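Local coordinates for protein SSD1 (Saccharomyces cerevisiae S288C, PDB 7AM1) that binds untranslated regions of mRNAs and represses their translation as a non-enzymatic, pseudonuclease member of the RNase II family, at residues A[356-361]-A[468-473]; A[362-367]-A[381-386]; A[389-394]-A[450-455]. All coordinates share one frame; numbering follows the deposited sequence.

In the fold
All three contacts belong to one mixed sheet of the RNB domain. Contact 3 is its buried interior, where antiparallel strands 389-397 and 446-456 pair through backbone bonds and apolar side chains. Contact 1, partly buried, adds the short strand 356-358 in parallel to strand 462-472 at one margin of the sheet. Contact 2, also partly buried, lays segment 362-367, mostly loop, against strand 378-384 and relies on side chains, an aromatic pair and a salt bridge, with one water joining the backbones. The three meet on one face of the sheet, where Phe358 touches Tyr364, His381 and Val452, while Ser470 meets Ser450 and His381 bonds to Glu391.

Contact 1: A[356-361]-A[468-473]; sequences RNFTDT and GESTIS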
ATOM      1  N   ARG A 356     -10.479   7.538  35.771  1.00 53.89           N
ATOM      2  CA  ARG A 356     -10.219   8.969  35.838  1.00 52.78           C
ATOM      3  C   ARG A 356     -11.282   9.696  35.029  1.00 50.77           C
ATOM      4  O   ARG A 356     -11.500   9.391  33.854  1.00 46.35           O
ATOM      5  CB  ARG A 356      -8.824   9.302  35.308  1.00 53.95           C
ATOM      6  CG  ARG A 356      -8.485  10.794  35.384  1.00 58.15           C
ATOM      7  CD  ARG A 356      -6.992  11.062  35.208  1.00 61.93           C
ATOM      8  NE  ARG A 356      -6.709  12.494  35.120  1.00 65.86           N
ATOM      9  CZ  ARG A 356      -5.532  13.016  34.781  1.00 67.74           C
ATOM     10  NH1 ARG A 356      -4.505  12.229  34.493  1.00 67.04           N
ATOM     11  NH2 ARG A 356      -5.384  14.332  34.729  1.00 69.53           N
ATOM     12  N   ASN A 357     -11.955  10.649  35.660  1.00 56.08           N
ATOM     13  CA  ASN A 357     -13.148  11.252  35.084  1.00 60.46           C
ATOM     14  C   ASN A 357     -12.788  12.553  34.378  1.00 57.96           C
ATOM     15  O   ASN A 357     -12.217  13.461  34.991  1.00 57.68           O
ATOM     16  CB  ASN A 357     -14.203  11.494  36.161  1.00 67.05           C
ATOM     17  CG  ASN A 357     -15.544  11.864  35.574  1.00 70.92           C
ATOM     18  OD1 ASN A 357     -15.706  12.945  35.009  1.00 70.46           O
ATOM     19  ND2 ASN A 357     -16.514  10.965  35.696  1.00 73.80           N
ATOM     20  N   PHE A 358     -13.115  12.632  33.088  1.00 56.13           N
ATOM     21  CA  PHE A 358     -12.932  13.838  32.290  1.00 54.26           C
ATOM     22  C   PHE A 358     -14.275  14.373  31.795  1.00 55.13           C
ATOM     23  O   PHE A 358     -14.348  14.963  30.716  1.00 57.01           O
ATOM     24  CB  PHE A 358     -12.021  13.581  31.082  1.00 50.87           C
ATOM     25  CG  PHE A 358     -10.602  13.219  31.431  1.00 48.72           C
ATOM     26  CD1 PHE A 358      -9.705  14.189  31.852  1.00 48.53           C
ATOM     27  CD2 PHE A 358     -10.156  11.911  31.297  1.00 47.78           C
ATOM     28  CE1 PHE A 358      -8.391  13.855  32.162  1.00 48.47           C
ATOM     29  CE2 PHE A 358      -8.846  11.568  31.608  1.00 47.41           C
ATOM     30  CZ  PHE A 358      -7.962  12.538  32.032  1.00 48.02           C
ATOM     31  N   THR A 359     -15.347  14.181  32.564  1.00 53.82           N
ATOM     32  CA  THR A 359     -16.678  14.533  32.085  1.00 54.04           C
ATOM     33  C   THR A 359     -17.117  15.938  32.480  1.00 55.51           C
ATOM     34  O   THR A 359     -18.121  16.425  31.947  1.00 57.67           O
ATOM     35  CB  THR A 359     -17.722  13.533  32.602  1.00 54.60           C
ATOM     36  OG1 THR A 359     -17.763  13.574  34.033  1.00 55.19           O
ATOM     37  CG2 THR A 359     -17.390  12.118  32.147  1.00 54.16           C
ATOM     38  N   ASP A 360     -16.401  16.598  33.390  1.00 54.52           N
ATOM     39  CA  ASP A 360     -16.739  17.960  33.790  1.00 55.24           C
ATOM     40  C   ASP A 360     -16.396  18.911  32.649  1.00 56.14           C
ATOM     41  O   ASP A 360     -15.220  19.197  32.401  1.00 54.17           O
ATOM     42  CB  ASP A 360     -15.996  18.343  35.066  1.00 54.66           C
ATOM     43  CG  ASP A 360     -16.512  19.631  35.679  1.00 55.36           C
ATOM     44  OD1 ASP A 360     -17.081  20.461  34.941  1.00 54.98           O
ATOM     45  OD2 ASP A 360     -16.348  19.812  36.904  1.00 56.15           O
ATOM     46  N   THR A 361     -17.422  19.390  31.942  1.00 60.08           N
ATOM     47  CA  THR A 361     -17.212  20.281  30.807  1.00 61.59           C
ATOM     48  C   THR A 361     -16.729  21.664  31.227  1.00 60.22           C
ATOM     49  O   THR A 361     -16.407  22.477  30.352  1.00 59.35           O
ATOM     50  CB  THR A 361     -18.501  20.400  29.988  1.00 65.65           C
ATOM     51  OG1 THR A 361     -19.591  20.782  30.835  1.00 68.57           O
ATOM     52  CG2 THR A 361     -18.825  19.067  29.318  1.00 65.75           C
ATOM     53  N   GLY A 468      -3.902   5.480  31.727  1.00 46.02           N
ATOM     54  CA  GLY A 468      -4.856   4.758  32.549  1.00 46.39           C
ATOM     55  C   GLY A 468      -6.231   4.726  31.920  1.00 46.49           C
ATOM     56  O   GLY A 468      -6.462   5.264  30.831  1.00 44.86           O
ATOM     57  N   GLU A 469      -7.142   4.063  32.629  1.00 49.20           N
ATOM     58  CA  GLU A 469      -8.543   4.009  32.231  1.00 50.49           C
ATOM     59  C   GLU A 469      -9.251   5.300  32.621  1.00 50.39           C
ATOM     60  O   GLU A 469      -8.948   5.905  33.655  1.00 50.79           O
ATOM     61  CB  GLU A 469      -9.226   2.806  32.877  1.00 52.88           C
ATOM     62  CG  GLU A 469      -8.633   1.470  32.429  1.00 54.05           C
ATOM     63  CD  GLU A 469      -9.189   0.290  33.198  1.00 56.55           C
ATOM     64  OE1 GLU A 469      -9.373  -0.787  32.590  1.00 56.79           O
ATOM     65  OE2 GLU A 469      -9.455   0.446  34.409  1.00 58.11           O
ATOM     66  N   SER A 470     -10.195   5.724  31.782  1.00 49.47           N
ATOM     67  CA  SER A 470     -10.809   7.032  31.942  1.00 48.97           C
ATOM     68  C   SER A 470     -12.243   6.998  31.433  1.00 48.35           C
ATOM     69  O   SER A 470     -12.729   5.987  30.915  1.00 47.95           O
ATOM     70  CB  SER A 470     -10.013   8.107  31.195  1.00 48.32           C
ATOM     71  OG  SER A 470      -9.900   7.775  29.820  1.00 48.92           O
ATOM     72  N   THR A 471     -12.913   8.134  31.586  1.00 47.77           N
ATOM     73  CA  THR A 471     -14.255   8.364  31.072  1.00 49.52           C
ATOM     74  C   THR A 471     -14.289   9.796  30.560  1.00 48.51           C
ATOM     75  O   THR A 471     -13.831  10.711  31.254  1.00 48.23           O
ATOM     76  CB  THR A 471     -15.318   8.159  32.158  1.00 54.31           C
ATOM     77  OG1 THR A 471     -15.243   6.819  32.660  1.00 56.44           O
ATOM     78  CG2 THR A 471     -16.710   8.413  31.611  1.00 56.09           C
ATOM     79  N   ILE A 472     -14.819   9.986  29.353  1.00 48.57           N
ATOM     80  CA  ILE A 472     -14.893  11.304  28.741  1.00 49.74           C
ATOM     81  C   ILE A 472     -16.336  11.577  28.346  1.00 52.10           C
ATOM     82  O   ILE A 472     -17.160  10.670  28.215  1.00 52.04           O
ATOM     83  CB  ILE A 472     -13.963  11.452  27.510  1.00 47.41           C
ATOM     84  CG1 ILE A 472     -14.420  10.558  26.350  1.00 47.19           C
ATOM     85  CG2 ILE A 472     -12.523  11.137  27.897  1.00 45.60           C
ATOM     86  CD1 ILE A 472     -13.681  10.813  25.042  1.00 45.78           C
ATOM     87  N   SER A 473     -16.632  12.865  28.163  1.00 54.79           N
ATOM     88  CA  SER A 473     -17.899  13.319  27.596  1.00 56.97           C
ATOM     89  C   SER A 473     -17.557  14.484  26.682  1.00 54.47           C
ATOM     90  O   SER A 473     -17.434  15.627  27.130  1.00 55.22           O
ATOM     91  CB  SER A 473     -18.885  13.744  28.687  1.00 61.81           C
ATOM     92  OG  SER A 473     -20.138  14.088  28.121  1.00 64.75           O
TER
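The ring of Phe358 overlaps the side chain of Ser470 through its edge: Ser470 CB lies in the ring plane, 3.7 Å from Phe358 CE2. Ser470 is small enough to let the ring lie beside it, and its OG is bonded to Thr448 and lies very close to the hydroxyl of Ser450, probably also bonded. At the other end of the phenylalanine side chain, Ile472 CG2 packs 4.0 Å from Phe358 CB, a branched apolar neighbour for the base of a buried side chain. Phe358 shares a face of the sheet with Arg356, Ser470 and Ile472; with CG anti to the carbonyl carbon (chi1 -65°) the ring edge lies against Ser470. The backbones hold the register: Phe358 N donates to Thr471 O over 2.8 Å, and Thr471 N donates to Arg356 O over 3.0 Å. Arg356 N completes the set by donating to Glu469 O. Where the strand gives way to the loop, Asn357 OD1 accepts from Thr359 N, an Asx turn. Thr359 CG2 then meets Thr471 CG2 at 3.8 Å, methyl against methyl. Ser473 N is buried here without a partner in the model. Strand 356-358 pairs in parallel with strand 462-472 and forms one margin of the mixed sheet of the RNB domain.

Contact 2: A[362-367]-A[381-386]; sequences NEYNIF and HVRNNG
Tyr364 turns the edge of its ring onto the face of His381, a T-shaped pair with centroids 4.8 Å apart and planes at 68°. The atom that makes the approach is Tyr364 CD1, which lies above the imidazole toward its rim, 3.5 Å from His381 NE2. His381 has the largest surface covered in this contact, and a flat ring suits the site because it can take a neighbour on its face while its nitrogens bond outward, NE2 to Glu391 and ND1 to His395. Its CB also packs 3.7 Å from Ile366 CG1, so aliphatic carbon covers the base of the side chain. Arg383 supplies the second part. With CG anti to the backbone N (chi1 179°) and the chain extended as far as NE, it passes Tyr364, setting CD 3.6 Å from Tyr364 CE1. Its NH2 then forms a salt bridge with Glu363 OE1 at 3.2 Å, the carboxylate oxygen being met close to its C-O direction. Long, flexible side chains suit this more exposed end of the contact. Backbone polar groups are joined by a water, which accepts from Asn365 N and donates to Val382 O. The loop thus lies against strand 378-384, with Tyr364 also meeting Phe358 of strand 356-358, strand 389-397 adjoining in the sheet, and Tyr495 of helix 495-510 bonded to Asn365 O and Val382 N.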
ATOM      1  N   ASN A 362     -16.685  21.956  32.532  1.00 58.11           N
ATOM      2  CA  ASN A 362     -16.074  23.193  32.998  1.00 56.61           C
ATOM      3  C   ASN A 362     -14.559  23.093  33.079  1.00 53.44           C
ATOM      4  O   ASN A 362     -13.877  24.121  33.000  1.00 52.63           O
ATOM      5  CB  ASN A 362     -16.596  23.568  34.390  1.00 58.62           C
ATOM      6  CG  ASN A 362     -18.076  23.873  34.401  1.00 61.73           C
ATOM      7  OD1 ASN A 362     -18.626  24.375  33.422  1.00 63.02           O
ATOM      8  ND2 ASN A 362     -18.729  23.578  35.518  1.00 63.13           N
ATOM      9  N   GLU A 363     -14.020  21.879  33.179  1.00 51.62           N
ATOM     10  CA  GLU A 363     -12.589  21.674  33.345  1.00 52.77           C
ATOM     11  C   GLU A 363     -11.896  21.184  32.088  1.00 50.78           C
ATOM     12  O   GLU A 363     -10.717  21.485  31.897  1.00 50.70           O
ATOM     13  CB  GLU A 363     -12.318  20.660  34.465  1.00 55.04           C
ATOM     14  CG  GLU A 363     -12.841  21.057  35.837  1.00 58.18           C
ATOM     15  CD  GLU A 363     -12.107  22.240  36.446  1.00 61.52           C
ATOM     16  OE1 GLU A 363     -10.920  22.447  36.119  1.00 61.97           O
ATOM     17  OE2 GLU A 363     -12.718  22.954  37.267  1.00 63.48           O
ATOM     18  N   TYR A 364     -12.589  20.427  31.241  1.00 49.05           N
ATOM     19  CA  TYR A 364     -11.996  19.833  30.052  1.00 47.22           C
ATOM     20  C   TYR A 364     -12.893  20.121  28.862  1.00 47.23           C
ATOM     21  O   TYR A 364     -14.111  19.931  28.939  1.00 47.47           O
ATOM     22  CB  TYR A 364     -11.804  18.319  30.221  1.00 47.23           C
ATOM     23  CG  TYR A 364     -10.939  17.961  31.404  1.00 47.58           C
ATOM     24  CD1 TYR A 364      -9.558  17.967  31.298  1.00 47.43           C
ATOM     25  CD2 TYR A 364     -11.502  17.630  32.627  1.00 48.93           C
ATOM     26  CE1 TYR A 364      -8.759  17.649  32.371  1.00 47.89           C
ATOM     27  CE2 TYR A 364     -10.710  17.314  33.715  1.00 49.90           C
ATOM     28  CZ  TYR A 364      -9.338  17.324  33.578  1.00 49.47           C
ATOM     29  OH  TYR A 364      -8.537  17.013  34.652  1.00 49.74           O
ATOM     30  N   ASN A 365     -12.290  20.608  27.783  1.00 47.07           N
ATOM     31  CA  ASN A 365     -12.972  20.830  26.512  1.00 49.22           C
ATOM     32  C   ASN A 365     -12.455  19.762  25.551  1.00 45.16           C
ATOM     33  O   ASN A 365     -11.524  19.988  24.779  1.00 44.11           O
ATOM     34  CB  ASN A 365     -12.728  22.235  25.982  1.00 52.58           C
ATOM     35  CG  ASN A 365     -13.551  22.539  24.742  1.00 55.74           C
ATOM     36  OD1 ASN A 365     -14.139  21.644  24.132  1.00 55.45           O
ATOM     37  ND2 ASN A 365     -13.599  23.809  24.366  1.00 58.34           N
ATOM     38  N   ILE A 366     -13.045  18.580  25.635  1.00 47.13           N
ATOM     39  CA  ILE A 366     -12.628  17.445  24.822  1.00 45.50           C
ATOM     40  C   ILE A 366     -13.355  17.511  23.488  1.00 46.85           C
ATOM     41  O   ILE A 366     -14.585  17.634  23.443  1.00 49.10           O
ATOM     42  CB  ILE A 366     -12.916  16.119  25.542  1.00 47.36           C
ATOM     43  CG1 ILE A 366     -12.007  15.973  26.762  1.00 49.91           C
ATOM     44  CG2 ILE A 366     -12.687  14.936  24.606  1.00 45.03           C
ATOM     45  CD1 ILE A 366     -12.462  14.919  27.741  1.00 52.38           C
ATOM     46  N   PHE A 367     -12.606  17.437  22.398  1.00 43.34           N
ATOM     47  CA  PHE A 367     -13.222  17.329  21.087  1.00 45.83           C
ATOM     48  C   PHE A 367     -12.899  15.962  20.506  1.00 43.34           C
ATOM     49  O   PHE A 367     -11.737  15.543  20.479  1.00 40.82           O
ATOM     50  CB  PHE A 367     -12.786  18.462  20.143  1.00 50.52           C
ATOM     51  CG  PHE A 367     -11.300  18.646  20.020  1.00 54.40           C
ATOM     52  CD1 PHE A 367     -10.598  19.373  20.962  1.00 56.86           C
ATOM     53  CD2 PHE A 367     -10.611  18.119  18.937  1.00 55.56           C
ATOM     54  CE1 PHE A 367      -9.233  19.555  20.846  1.00 57.40           C
ATOM     55  CE2 PHE A 367      -9.242  18.300  18.813  1.00 56.06           C
ATOM     56  CZ  PHE A 367      -8.554  19.017  19.772  1.00 56.51           C
ATOM     57  N   HIS A 381      -7.975  16.743  24.428  1.00 41.34           N
ATOM     58  CA  HIS A 381      -8.156  18.025  25.087  1.00 41.53           C
ATOM     59  C   HIS A 381      -6.785  18.643  25.304  1.00 41.89           C
ATOM     60  O   HIS A 381      -5.772  17.941  25.363  1.00 41.35           O
ATOM     61  CB  HIS A 381      -8.918  17.918  26.419  1.00 42.99           C
ATOM     62  CG  HIS A 381      -8.113  17.393  27.570  1.00 43.86           C
ATOM     63  ND1 HIS A 381      -8.189  16.086  27.996  1.00 43.80           N
ATOM     64  CD2 HIS A 381      -7.267  18.017  28.424  1.00 45.01           C
ATOM     65  CE1 HIS A 381      -7.406  15.919  29.049  1.00 44.59           C
ATOM     66  NE2 HIS A 381      -6.831  17.076  29.325  1.00 44.71           N
ATOM     67  N   VAL A 382      -6.760  19.967  25.369  1.00 44.46           N
ATOM     68  CA  VAL A 382      -5.580  20.715  25.781  1.00 45.81           C
ATOM     69  C   VAL A 382      -6.038  21.636  26.901  1.00 46.44           C
ATOM     70  O   VAL A 382      -7.097  22.265  26.801  1.00 45.82           O
ATOM     71  CB  VAL A 382      -4.948  21.509  24.623  1.00 48.82           C
ATOM     72  CG1 VAL A 382      -3.929  22.498  25.153  1.00 51.98           C
ATOM     73  CG2 VAL A 382      -4.307  20.578  23.622  1.00 49.01           C
ATOM     74  N   ARG A 383      -5.270  21.690  27.974  1.00 48.79           N
ATOM     75  CA  ARG A 383      -5.684  22.442  29.147  1.00 51.47           C
ATOM     76  C   ARG A 383      -4.458  23.125  29.718  1.00 52.36           C
ATOM     77  O   ARG A 383      -3.367  22.551  29.729  1.00 52.63           O
ATOM     78  CB  ARG A 383      -6.362  21.508  30.163  1.00 53.41           C
ATOM     79  CG  ARG A 383      -6.840  22.142  31.456  1.00 57.36           C
ATOM     80  CD  ARG A 383      -7.591  21.096  32.284  1.00 59.45           C
ATOM     81  NE  ARG A 383      -8.017  21.590  33.590  1.00 63.40           N
ATOM     82  CZ  ARG A 383      -7.292  21.518  34.700  1.00 66.50           C
ATOM     83  NH1 ARG A 383      -6.086  20.968  34.679  1.00 68.33           N
ATOM     84  NH2 ARG A 383      -7.780  21.995  35.833  1.00 67.89           N
ATOM     85  N   ASN A 384      -4.634  24.369  30.143  1.00 51.86           N
ATOM     86  CA  ASN A 384      -3.601  25.093  30.868  1.00 51.95           C
ATOM     87  C   ASN A 384      -3.738  24.744  32.343  1.00 54.56           C
ATOM     88  O   ASN A 384      -4.780  25.007  32.951  1.00 55.21           O
ATOM     89  CB  ASN A 384      -3.739  26.593  30.622  1.00 52.13           C
ATOM     90  CG  ASN A 384      -2.689  27.404  31.342  1.00 54.26           C
ATOM     91  OD1 ASN A 384      -1.858  26.864  32.072  1.00 55.09           O
ATOM     92  ND2 ASN A 384      -2.711  28.716  31.125  1.00 54.97           N
ATOM     93  N   ASN A 385      -2.696  24.130  32.909  1.00 55.84           N
ATOM     94  CA  ASN A 385      -2.728  23.722  34.307  1.00 62.06           C
ATOM     95  C   ASN A 385      -2.432  24.866  35.267  1.00 68.69           C
ATOM     96  O   ASN A 385      -2.676  24.718  36.468  1.00 68.30           O
ATOM     97  CB  ASN A 385      -1.730  22.590  34.553  1.00 61.91           C
ATOM     98  CG  ASN A 385      -2.183  21.282  33.957  1.00 61.71           C
ATOM     99  OD1 ASN A 385      -3.381  21.034  33.815  1.00 61.98           O
ATOM    100  ND2 ASN A 385      -1.227  20.435  33.597  1.00 61.86           N
ATOM    101  N   GLY A 386      -1.911  25.987  34.774  1.00 77.02           N
ATOM    102  CA  GLY A 386      -1.726  27.166  35.589  1.00 84.65           C
ATOM    103  C   GLY A 386      -0.402  27.270  36.315  1.00 88.73           C
ATOM    104  O   GLY A 386      -0.133  28.315  36.922  1.00 93.13           O
TER
HETATM  105  O   HOH W   1      -9.446  21.379  27.999  1.00 43.68           O

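Contact 3: A[389-394]-A[450-455]; sequences TLELGC and SVVYTL
Glu391 presses the aliphatic part of its side chain against Val452, and the contact is close, with Glu391 CG 3.4 Å from Val452 CG1. CG stands anti to the backbone N (chi1 170°), and the chain runs extended to a carboxylate whose OE2 is bonded to His381. Next along the same face, Gly393 brings only its CA to Val452 CG2, and that CA lies closer to the CA of its partner Val452, 4.2 Å, than in any other pair of the register. On the reverse face, Leu392 CD2 lies 4.3 Å from Tyr453 CD2, and Cys394 SG meets the edge of the same ring, 4.1 Å from Tyr453 CE2. Cysteine is compact enough to sit beside the tyrosine while also facing Ile552 and Val556 of helix 544-568, and Tyr453 OH reaches Thr559 of that helix. The solvent side is the end at Thr389, Leu390 and Thr454, all partly exposed, though Thr389 CB still touches Thr454 CG2 at 3.9 Å. Hydroxyls suit this side: Thr389 OG1 bonds to Asn387. Paired backbone bonds run the full length, from Leu390 with Leu455 through Leu392 with Tyr453 to Cys394 with Val451. The chemistry implies a strand pair fixed by its main chain, one face largely apolar, with its Cys394, Val451 and Tyr453 end against helix 544-568, and the other setting a buried carboxylate beside Val452, its charge probably eased by the bond to His381 and by a long, weak ion pair with Arg356.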
ATOM      1  N   THR A 389       2.672  24.845  33.123  1.00 67.94           N
ATOM      2  CA  THR A 389       2.566  23.610  32.365  1.00 66.48           C
ATOM      3  C   THR A 389       1.229  23.555  31.645  1.00 59.26           C
ATOM      4  O   THR A 389       0.232  24.121  32.100  1.00 57.40           O
ATOM      5  CB  THR A 389       2.707  22.371  33.268  1.00 72.57           C
ATOM      6  OG1 THR A 389       1.524  22.217  34.063  1.00 74.70           O
ATOM      7  CG2 THR A 389       3.919  22.500  34.180  1.00 76.18           C
ATOM      8  N   LEU A 390       1.226  22.853  30.518  1.00 54.46           N
ATOM      9  CA  LEU A 390       0.021  22.526  29.774  1.00 53.60           C
ATOM     10  C   LEU A 390      -0.231  21.027  29.870  1.00 49.98           C
ATOM     11  O   LEU A 390       0.621  20.253  30.317  1.00 50.99           O
ATOM     12  CB  LEU A 390       0.140  22.945  28.304  1.00 56.91           C
ATOM     13  CG  LEU A 390       0.519  24.393  28.002  1.00 62.18           C
ATOM     14  CD1 LEU A 390       0.600  24.614  26.495  1.00 63.44           C
ATOM     15  CD2 LEU A 390      -0.475  25.354  28.633  1.00 64.22           C
ATOM     16  N   GLU A 391      -1.415  20.621  29.433  1.00 46.23           N
ATOM     17  CA  GLU A 391      -1.812  19.221  29.440  1.00 45.99           C
ATOM     18  C   GLU A 391      -2.445  18.875  28.103  1.00 44.85           C
ATOM     19  O   GLU A 391      -3.370  19.558  27.658  1.00 46.13           O
ATOM     20  CB  GLU A 391      -2.791  18.948  30.584  1.00 48.39           C
ATOM     21  CG  GLU A 391      -3.443  17.594  30.548  1.00 49.95           C
ATOM     22  CD  GLU A 391      -4.240  17.320  31.803  1.00 52.71           C
ATOM     23  OE1 GLU A 391      -3.639  17.341  32.898  1.00 54.87           O
ATOM     24  OE2 GLU A 391      -5.462  17.094  31.698  1.00 53.18           O
ATOM     25  N   LEU A 392      -1.933  17.829  27.462  1.00 43.72           N
ATOM     26  CA  LEU A 392      -2.540  17.259  26.264  1.00 42.80           C
ATOM     27  C   LEU A 392      -3.094  15.890  26.643  1.00 42.00           C
ATOM     28  O   LEU A 392      -2.328  14.973  26.961  1.00 42.02           O
ATOM     29  CB  LEU A 392      -1.537  17.139  25.122  1.00 43.15           C
ATOM     30  CG  LEU A 392      -2.130  16.542  23.842  1.00 42.89           C
ATOM     31  CD1 LEU A 392      -2.985  17.577  23.126  1.00 41.75           C
ATOM     32  CD2 LEU A 392      -1.048  15.988  22.931  1.00 44.43           C
ATOM     33  N   GLY A 393      -4.418  15.759  26.641  1.00 41.47           N
ATOM     34  CA  GLY A 393      -5.069  14.485  26.900  1.00 41.05           C
ATOM     35  C   GLY A 393      -5.436  13.802  25.605  1.00 40.83           C
ATOM     36  O   GLY A 393      -6.018  14.415  24.706  1.00 41.66           O
ATOM     37  N   CYS A 394      -5.093  12.516  25.506  1.00 41.63           N
ATOM     38  CA  CYS A 394      -5.334  11.708  24.315  1.00 40.95           C
ATOM     39  C   CYS A 394      -6.174  10.504  24.710  1.00 40.82           C
ATOM     40  O   CYS A 394      -5.725   9.667  25.498  1.00 42.24           O
ATOM     41  CB  CYS A 394      -4.009  11.281  23.684  1.00 40.69           C
ATOM     42  SG  CYS A 394      -2.905  12.681  23.368  1.00 41.66           S
ATOM     43  N   SER A 450      -6.685   6.521  28.169  1.00 42.73           N
ATOM     44  CA  SER A 450      -6.135   7.844  27.927  1.00 41.51           C
ATOM     45  C   SER A 450      -4.637   7.873  28.179  1.00 42.31           C
ATOM     46  O   SER A 450      -4.130   7.203  29.084  1.00 43.49           O
ATOM     47  CB  SER A 450      -6.817   8.890  28.812  1.00 42.01           C
ATOM     48  OG  SER A 450      -8.204   8.966  28.535  1.00 42.99           O
ATOM     49  N   VAL A 451      -3.943   8.659  27.359  1.00 42.18           N
ATOM     50  CA  VAL A 451      -2.550   9.032  27.579  1.00 43.39           C
ATOM     51  C   VAL A 451      -2.511  10.552  27.705  1.00 42.87           C
ATOM     52  O   VAL A 451      -2.851  11.267  26.753  1.00 41.88           O
ATOM     53  CB  VAL A 451      -1.640   8.540  26.442  1.00 44.14           C
ATOM     54  CG1 VAL A 451      -0.216   9.021  26.663  1.00 46.32           C
ATOM     55  CG2 VAL A 451      -1.693   7.017  26.335  1.00 44.14           C
ATOM     56  N   VAL A 452      -2.129  11.042  28.882  1.00 44.15           N
ATOM     57  CA  VAL A 452      -2.177  12.466  29.205  1.00 45.03           C
ATOM     58  C   VAL A 452      -0.753  12.963  29.406  1.00 44.27           C
ATOM     59  O   VAL A 452      -0.040  12.478  30.293  1.00 45.23           O
ATOM     60  CB  VAL A 452      -3.038  12.731  30.450  1.00 47.94           C
ATOM     61  CG1 VAL A 452      -3.093  14.222  30.763  1.00 49.15           C
ATOM     62  CG2 VAL A 452      -4.435  12.170  30.242  1.00 48.31           C
ATOM     63  N   TYR A 453      -0.331  13.912  28.576  1.00 41.78           N
ATOM     64  CA  TYR A 453       1.003  14.490  28.671  1.00 42.07           C
ATOM     65  C   TYR A 453       0.928  15.823  29.403  1.00 43.74           C
ATOM     66  O   TYR A 453       0.079  16.660  29.083  1.00 45.17           O
ATOM     67  CB  TYR A 453       1.616  14.692  27.286  1.00 40.67           C
ATOM     68  CG  TYR A 453       1.714  13.419  26.470  1.00 40.99           C
ATOM     69  CD1 TYR A 453       2.765  12.530  26.658  1.00 41.10           C
ATOM     70  CD2 TYR A 453       0.758  13.107  25.509  1.00 40.14           C
ATOM     71  CE1 TYR A 453       2.860  11.371  25.918  1.00 40.90           C
ATOM     72  CE2 TYR A 453       0.846  11.940  24.762  1.00 39.01           C
ATOM     73  CZ  TYR A 453       1.900  11.083  24.967  1.00 39.74           C
ATOM     74  OH  TYR A 453       1.991   9.921  24.232  1.00 40.05           O
ATOM     75  N   THR A 454       1.820  16.016  30.372  1.00 46.05           N
ATOM     76  CA  THR A 454       2.045  17.314  30.999  1.00 47.75           C
ATOM     77  C   THR A 454       3.253  17.957  30.328  1.00 45.28           C
ATOM     78  O   THR A 454       4.316  17.336  30.235  1.00 44.90           O
ATOM     79  CB  THR A 454       2.275  17.170  32.504  1.00 54.17           C
ATOM     80  OG1 THR A 454       1.100  16.627  33.122  1.00 56.82           O
ATOM     81  CG2 THR A 454       2.580  18.512  33.128  1.00 56.55           C
ATOM     82  N   LEU A 455       3.073  19.173  29.821  1.00 45.20           N
ATOM     83  CA  LEU A 455       4.073  19.828  28.991  1.00 47.47           C
ATOM     84  C   LEU A 455       4.532  21.136  29.614  1.00 50.39           C
ATOM     85  O   LEU A 455       3.735  21.858  30.222  1.00 52.15           O
ATOM     86  CB  LEU A 455       3.523  20.118  27.587  1.00 48.15           C
ATOM     87  CG  LEU A 455       2.780  18.979  26.895  1.00 49.46           C
ATOM     88  CD1 LEU A 455       2.179  19.462  25.594  1.00 50.02           C
ATOM     89  CD2 LEU A 455       3.716  17.808  26.652  1.00 49.69           C
TER